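Local structure of predicted ATPase involved in replication control, Cdc46/Mcm family (Methanopyrus kandleri AV19, 3F8T) at residues G123-E135 with R287-A299. The protein probably binds ATP and single-stranded DNA as an MCM-family homolog, with the helicase activity generally assigned to that family in DNA replication. The protein carries 2 engineered substitutions. Sequence-based numbering, arbitrary orientation.
Sequences GVVREVRGAERLE and RGWALRAGAAVLA
V128 and L291 exchange backbone hydrogen bonds in both directions at the middle of an antiparallel pairing that joins strand 118-130 of the OB-fold part to strand 289-293 of the P-loop ATPase part. Strand 289-293 is itself the second arm of a hairpin with strand 281-285, so the ATPase hairpin extends the OB-fold sheet. G130 and W289 form the next hydrogen-bonded pair, again with two bonds, and A293 N adds a last one to R126 O. R126 and E127 both face I138 of the adjoining strand 134-140, a classic beta bulge.

On the apolar face, W289 bends back over the opposite strand: chi1 of 54° sets CG between its own backbone N and carbonyl carbon, and the indole lies over G130. G130 CA makes a CH-pi contact 4.2 Å from the six-membered ring centroid. Along the rim, V128 CG2 meets CZ3 edge-on at 3.6 Å, and L134 CD1 touches CH2. In the ring plane, NE1 donates to A131 O at 2.7 Å, tying the indole to the turn. A leucine in place of W289 would probably leave A131 O without this donor and uncover G130. A separate apolar patch lies at the bulge end, where L298 from helix 295-298 packs CD2 against R126 CD and V124 CG1.

The other face carries E127 and R292 as a charged pair. R292 NH1 donates to the anti lone pair of E127 OE1 at 3.2 Å, a bond that is part of a salt bridge; OE1 lies in the guanidinium plane, while the carboxylate stands nearly perpendicular, at 87°. From the bulge beside them, R126 runs alongside R292, its NE only 3.1 Å from R292 NH2, a like-charge approach that E127 probably eases. Over the centre of the R292 guanidinium sits a water that donates to both R126 O and A293 O, the latter at 2.7 Å.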
loop_
_atom_site.group_PDB
_atom_site.type_symbol
_atom_site.label_atom_id
_atom_site.label_comp_id
_atom_site.label_asym_id
_atom_site.label_seq_id
_atom_site.Cartn_x
_atom_site.Cartn_y
_atom_site.Cartn_z
ATOM N N GLY A 123 -5.535 -5.761 -7.704
ATOM C CA GLY A 123 -5.212 -6.025 -6.314
ATOM C C GLY A 123 -3.739 -6.242 -6.051
ATOM O O GLY A 123 -2.897 -5.810 -6.831
ATOM N N VAL A 124 -3.441 -6.909 -4.943
ATOM C CA VAL A 124 -2.061 -7.076 -4.452
ATOM C C VAL A 124 -1.581 -8.481 -4.753
ATOM O O VAL A 124 -2.299 -9.447 -4.499
ATOM C CB VAL A 124 -1.942 -6.773 -2.916
ATOM C CG1 VAL A 124 -0.516 -7.050 -2.385
ATOM C CG2 VAL A 124 -2.323 -5.310 -2.624
ATOM N N VAL A 125 -0.378 -8.577 -5.325
ATOM C CA VAL A 125 0.213 -9.861 -5.665
ATOM C C VAL A 125 0.660 -10.562 -4.385
ATOM O O VAL A 125 1.497 -10.053 -3.627
ATOM C CB VAL A 125 1.409 -9.716 -6.668
ATOM C CG1 VAL A 125 1.969 -11.081 -7.041
ATOM C CG2 VAL A 125 0.987 -8.938 -7.924
ATOM N N ARG A 126 0.087 -11.734 -4.142
ATOM C CA ARG A 126 0.423 -12.517 -2.955
ATOM C C ARG A 126 1.624 -13.416 -3.193
ATOM O O ARG A 126 2.403 -13.686 -2.269
ATOM C CB ARG A 126 -0.764 -13.395 -2.572
ATOM C CG ARG A 126 -1.981 -12.610 -2.126
ATOM C CD ARG A 126 -1.865 -12.209 -0.665
ATOM N NE ARG A 126 -2.350 -13.280 0.191
ATOM C CZ ARG A 126 -3.463 -13.227 0.914
ATOM N NH1 ARG A 126 -4.226 -12.141 0.924
ATOM N NH2 ARG A 126 -3.804 -14.272 1.641
ATOM N N GLU A 127 1.769 -13.881 -4.435
ATOM C CA GLU A 127 2.726 -14.930 -4.733
ATOM C C GLU A 127 3.034 -14.976 -6.228
ATOM O O GLU A 127 2.194 -14.621 -7.061
ATOM C CB GLU A 127 2.168 -16.283 -4.255
ATOM C CG GLU A 127 3.110 -17.460 -4.449
ATOM C CD GLU A 127 2.490 -18.777 -4.044
ATOM O OE1 GLU A 127 1.722 -18.810 -3.044
ATOM O OE2 GLU A 127 2.781 -19.787 -4.735
ATOM N N VAL A 128 4.255 -15.377 -6.557
ATOM C CA VAL A 128 4.625 -15.628 -7.945
ATOM C C VAL A 128 5.371 -16.946 -8.008
ATOM O O VAL A 128 5.966 -17.373 -7.014
ATOM C CB VAL A 128 5.466 -14.494 -8.572
ATOM C CG1 VAL A 128 4.724 -13.165 -8.535
ATOM C CG2 VAL A 128 6.879 -14.368 -7.927
ATOM N N ARG A 129 5.321 -17.601 -9.164
ATOM C CA ARG A 129 6.064 -18.840 -9.329
ATOM C C ARG A 129 6.507 -19.082 -10.776
ATOM O O ARG A 129 5.917 -18.541 -11.734
ATOM C CB ARG A 129 5.306 -20.037 -8.730
ATOM C CG ARG A 129 4.173 -20.585 -9.542
ATOM C CD ARG A 129 3.598 -21.840 -8.876
ATOM N NE ARG A 129 2.716 -22.581 -9.792
ATOM C CZ ARG A 129 1.431 -22.298 -9.999
ATOM N NH1 ARG A 129 0.851 -21.284 -9.362
ATOM N NH2 ARG A 129 0.722 -23.028 -10.855
ATOM N N GLY A 130 7.575 -19.864 -10.902
ATOM C CA GLY A 130 8.144 -20.199 -12.198
ATOM C C GLY A 130 9.415 -21.024 -12.093
ATOM O O GLY A 130 9.715 -21.606 -11.051
ATOM N N ALA A 131 10.155 -21.086 -13.193
ATOM C CA ALA A 131 11.387 -21.855 -13.240
ATOM C C ALA A 131 12.445 -21.008 -13.941
ATOM O O ALA A 131 13.051 -20.124 -13.330
ATOM C CB ALA A 131 11.157 -23.183 -13.960
ATOM N N GLU A 132 12.660 -21.263 -15.224
ATOM C CA GLU A 132 13.512 -20.401 -16.029
ATOM C C GLU A 132 12.799 -19.056 -16.190
ATOM O O GLU A 132 13.441 -18.001 -16.194
ATOM C CB GLU A 132 13.770 -21.060 -17.389
ATOM C CG GLU A 132 14.817 -20.384 -18.249
ATOM C CD GLU A 132 14.291 -19.180 -19.019
ATOM O OE1 GLU A 132 15.105 -18.277 -19.288
ATOM O OE2 GLU A 132 13.078 -19.130 -19.353
ATOM N N ARG A 133 11.469 -19.116 -16.290
ATOM C CA ARG A 133 10.621 -17.957 -16.539
ATOM C C ARG A 133 9.621 -17.746 -15.394
ATOM O O ARG A 133 9.196 -18.704 -14.746
ATOM C CB ARG A 133 9.863 -18.170 -17.854
ATOM C CG ARG A 133 9.163 -16.935 -18.410
ATOM C CD ARG A 133 8.456 -17.220 -19.737
ATOM N NE ARG A 133 7.339 -18.163 -19.610
ATOM C CZ ARG A 133 6.292 -18.209 -20.437
ATOM N NH1 ARG A 133 6.202 -17.359 -21.461
ATOM N NH2 ARG A 133 5.325 -19.100 -20.235
ATOM N N LEU A 134 9.267 -16.488 -15.146
ATOM C CA LEU A 134 8.154 -16.142 -14.257
ATOM C C LEU A 134 6.845 -16.526 -14.958
ATOM O O LEU A 134 6.564 -16.042 -16.054
ATOM C CB LEU A 134 8.216 -14.647 -13.931
ATOM C CG LEU A 134 7.079 -13.910 -13.231
ATOM C CD1 LEU A 134 6.802 -14.503 -11.858
ATOM C CD2 LEU A 134 7.430 -12.427 -13.114
ATOM N N GLU A 135 6.052 -17.398 -14.330
ATOM C CA GLU A 135 4.939 -18.066 -15.020
ATOM C C GLU A 135 3.549 -17.845 -14.435
ATOM O O GLU A 135 2.588 -17.721 -15.186
ATOM C CB GLU A 135 5.182 -19.581 -15.101
ATOM C CG GLU A 135 6.439 -19.985 -15.866
ATOM C CD GLU A 135 6.789 -21.457 -15.723
ATOM O OE1 GLU A 135 6.233 -22.136 -14.822
ATOM O OE2 GLU A 135 7.638 -21.939 -16.514
ATOM N N ARG A 287 10.887 -28.342 -8.034
ATOM C CA ARG A 287 10.750 -28.439 -9.501
ATOM C C ARG A 287 10.413 -27.061 -10.098
ATOM O O ARG A 287 9.539 -26.934 -10.962
ATOM C CB ARG A 287 9.694 -29.487 -9.889
ATOM N N GLY A 288 11.125 -26.041 -9.617
ATOM C CA GLY A 288 10.812 -24.638 -9.885
ATOM C C GLY A 288 10.950 -23.842 -8.597
ATOM O O GLY A 288 11.475 -24.344 -7.601
ATOM N N TRP A 289 10.481 -22.600 -8.618
ATOM C CA TRP A 289 10.544 -21.720 -7.451
ATOM C C TRP A 289 9.209 -20.998 -7.252
ATOM O O TRP A 289 8.519 -20.688 -8.219
ATOM C CB TRP A 289 11.685 -20.702 -7.596
ATOM C CG TRP A 289 11.612 -19.916 -8.868
ATOM C CD1 TRP A 289 12.262 -20.195 -10.044
ATOM C CD2 TRP A 289 10.835 -18.733 -9.112
ATOM N NE1 TRP A 289 11.941 -19.255 -10.996
ATOM C CE2 TRP A 289 11.064 -18.349 -10.453
ATOM C CE3 TRP A 289 9.968 -17.955 -8.323
ATOM C CZ2 TRP A 289 10.456 -17.223 -11.027
ATOM C CZ3 TRP A 289 9.364 -16.841 -8.893
ATOM C CH2 TRP A 289 9.611 -16.483 -10.231
ATOM N N ALA A 290 8.848 -20.749 -5.998
ATOM C CA ALA A 290 7.680 -19.917 -5.684
ATOM C C ALA A 290 8.080 -18.908 -4.620
ATOM O O ALA A 290 8.774 -19.262 -3.668
ATOM C CB ALA A 290 6.536 -20.767 -5.205
ATOM N N LEU A 291 7.664 -17.657 -4.797
ATOM C CA LEU A 291 7.962 -16.606 -3.838
ATOM C C LEU A 291 6.644 -16.015 -3.322
ATOM O O LEU A 291 5.865 -15.469 -4.108
ATOM C CB LEU A 291 8.815 -15.527 -4.499
ATOM C CG LEU A 291 9.272 -14.352 -3.631
ATOM C CD1 LEU A 291 10.201 -14.829 -2.518
ATOM C CD2 LEU A 291 9.939 -13.276 -4.483
ATOM N N ARG A 292 6.408 -16.152 -2.014
ATOM C CA ARG A 292 5.147 -15.741 -1.383
ATOM C C ARG A 292 5.381 -14.602 -0.379
ATOM O O ARG A 292 6.255 -14.694 0.500
ATOM C CB ARG A 292 4.463 -16.936 -0.690
ATOM C CG ARG A 292 3.316 -16.508 0.225
ATOM C CD ARG A 292 2.295 -17.579 0.530
ATOM N NE ARG A 292 1.054 -16.931 0.963
ATOM C CZ ARG A 292 0.038 -16.603 0.159
ATOM N NH1 ARG A 292 0.068 -16.898 -1.148
ATOM N NH2 ARG A 292 -1.032 -15.995 0.664
ATOM N N ALA A 293 4.604 -13.531 -0.529
ATOM C CA ALA A 293 4.730 -12.358 0.316
ATOM C C ALA A 293 4.259 -12.675 1.723
ATOM O O ALA A 293 3.188 -13.249 1.898
ATOM C CB ALA A 293 3.909 -11.227 -0.238
ATOM N N GLY A 294 5.058 -12.260 2.701
ATOM C CA GLY A 294 4.646 -12.219 4.104
ATOM C C GLY A 294 4.049 -10.865 4.444
ATOM O O GLY A 294 3.914 -9.992 3.582
ATOM N N ALA A 295 3.708 -10.685 5.717
ATOM C CA ALA A 295 2.932 -9.530 6.167
ATOM C C ALA A 295 3.512 -8.171 5.810
ATOM O O ALA A 295 2.767 -7.297 5.399
ATOM C CB ALA A 295 2.677 -9.612 7.681
ATOM N N ALA A 296 4.814 -7.976 6.017
ATOM C CA ALA A 296 5.422 -6.655 5.822
ATOM C C ALA A 296 5.348 -6.225 4.349
ATOM O O ALA A 296 5.113 -5.054 4.032
ATOM C CB ALA A 296 6.848 -6.646 6.311
ATOM N N VAL A 297 5.547 -7.199 3.462
ATOM C CA VAL A 297 5.417 -7.019 2.011
ATOM C C VAL A 297 3.957 -6.737 1.619
ATOM O O VAL A 297 3.682 -5.837 0.824
ATOM C CB VAL A 297 6.008 -8.255 1.256
ATOM C CG1 VAL A 297 5.830 -8.129 -0.254
ATOM C CG2 VAL A 297 7.497 -8.379 1.591
ATOM N N LEU A 298 3.011 -7.480 2.183
ATOM C CA LEU A 298 1.599 -7.222 1.874
ATOM C C LEU A 298 1.110 -5.878 2.433
ATOM O O LEU A 298 0.101 -5.334 1.972
ATOM C CB LEU A 298 0.706 -8.378 2.358
ATOM C CG LEU A 298 0.928 -9.728 1.657
ATOM C CD1 LEU A 298 0.078 -10.798 2.341
ATOM C CD2 LEU A 298 0.574 -9.614 0.174
ATOM N N ALA A 299 1.834 -5.338 3.414
ATOM C CA ALA A 299 1.487 -4.037 4.030
ATOM C C ALA A 299 2.211 -2.870 3.346
ATOM O O ALA A 299 2.087 -1.722 3.776
ATOM C CB ALA A 299 1.838 -4.050 5.536
HETATM O O HOH W 1 1.040 -13.683 0.402
#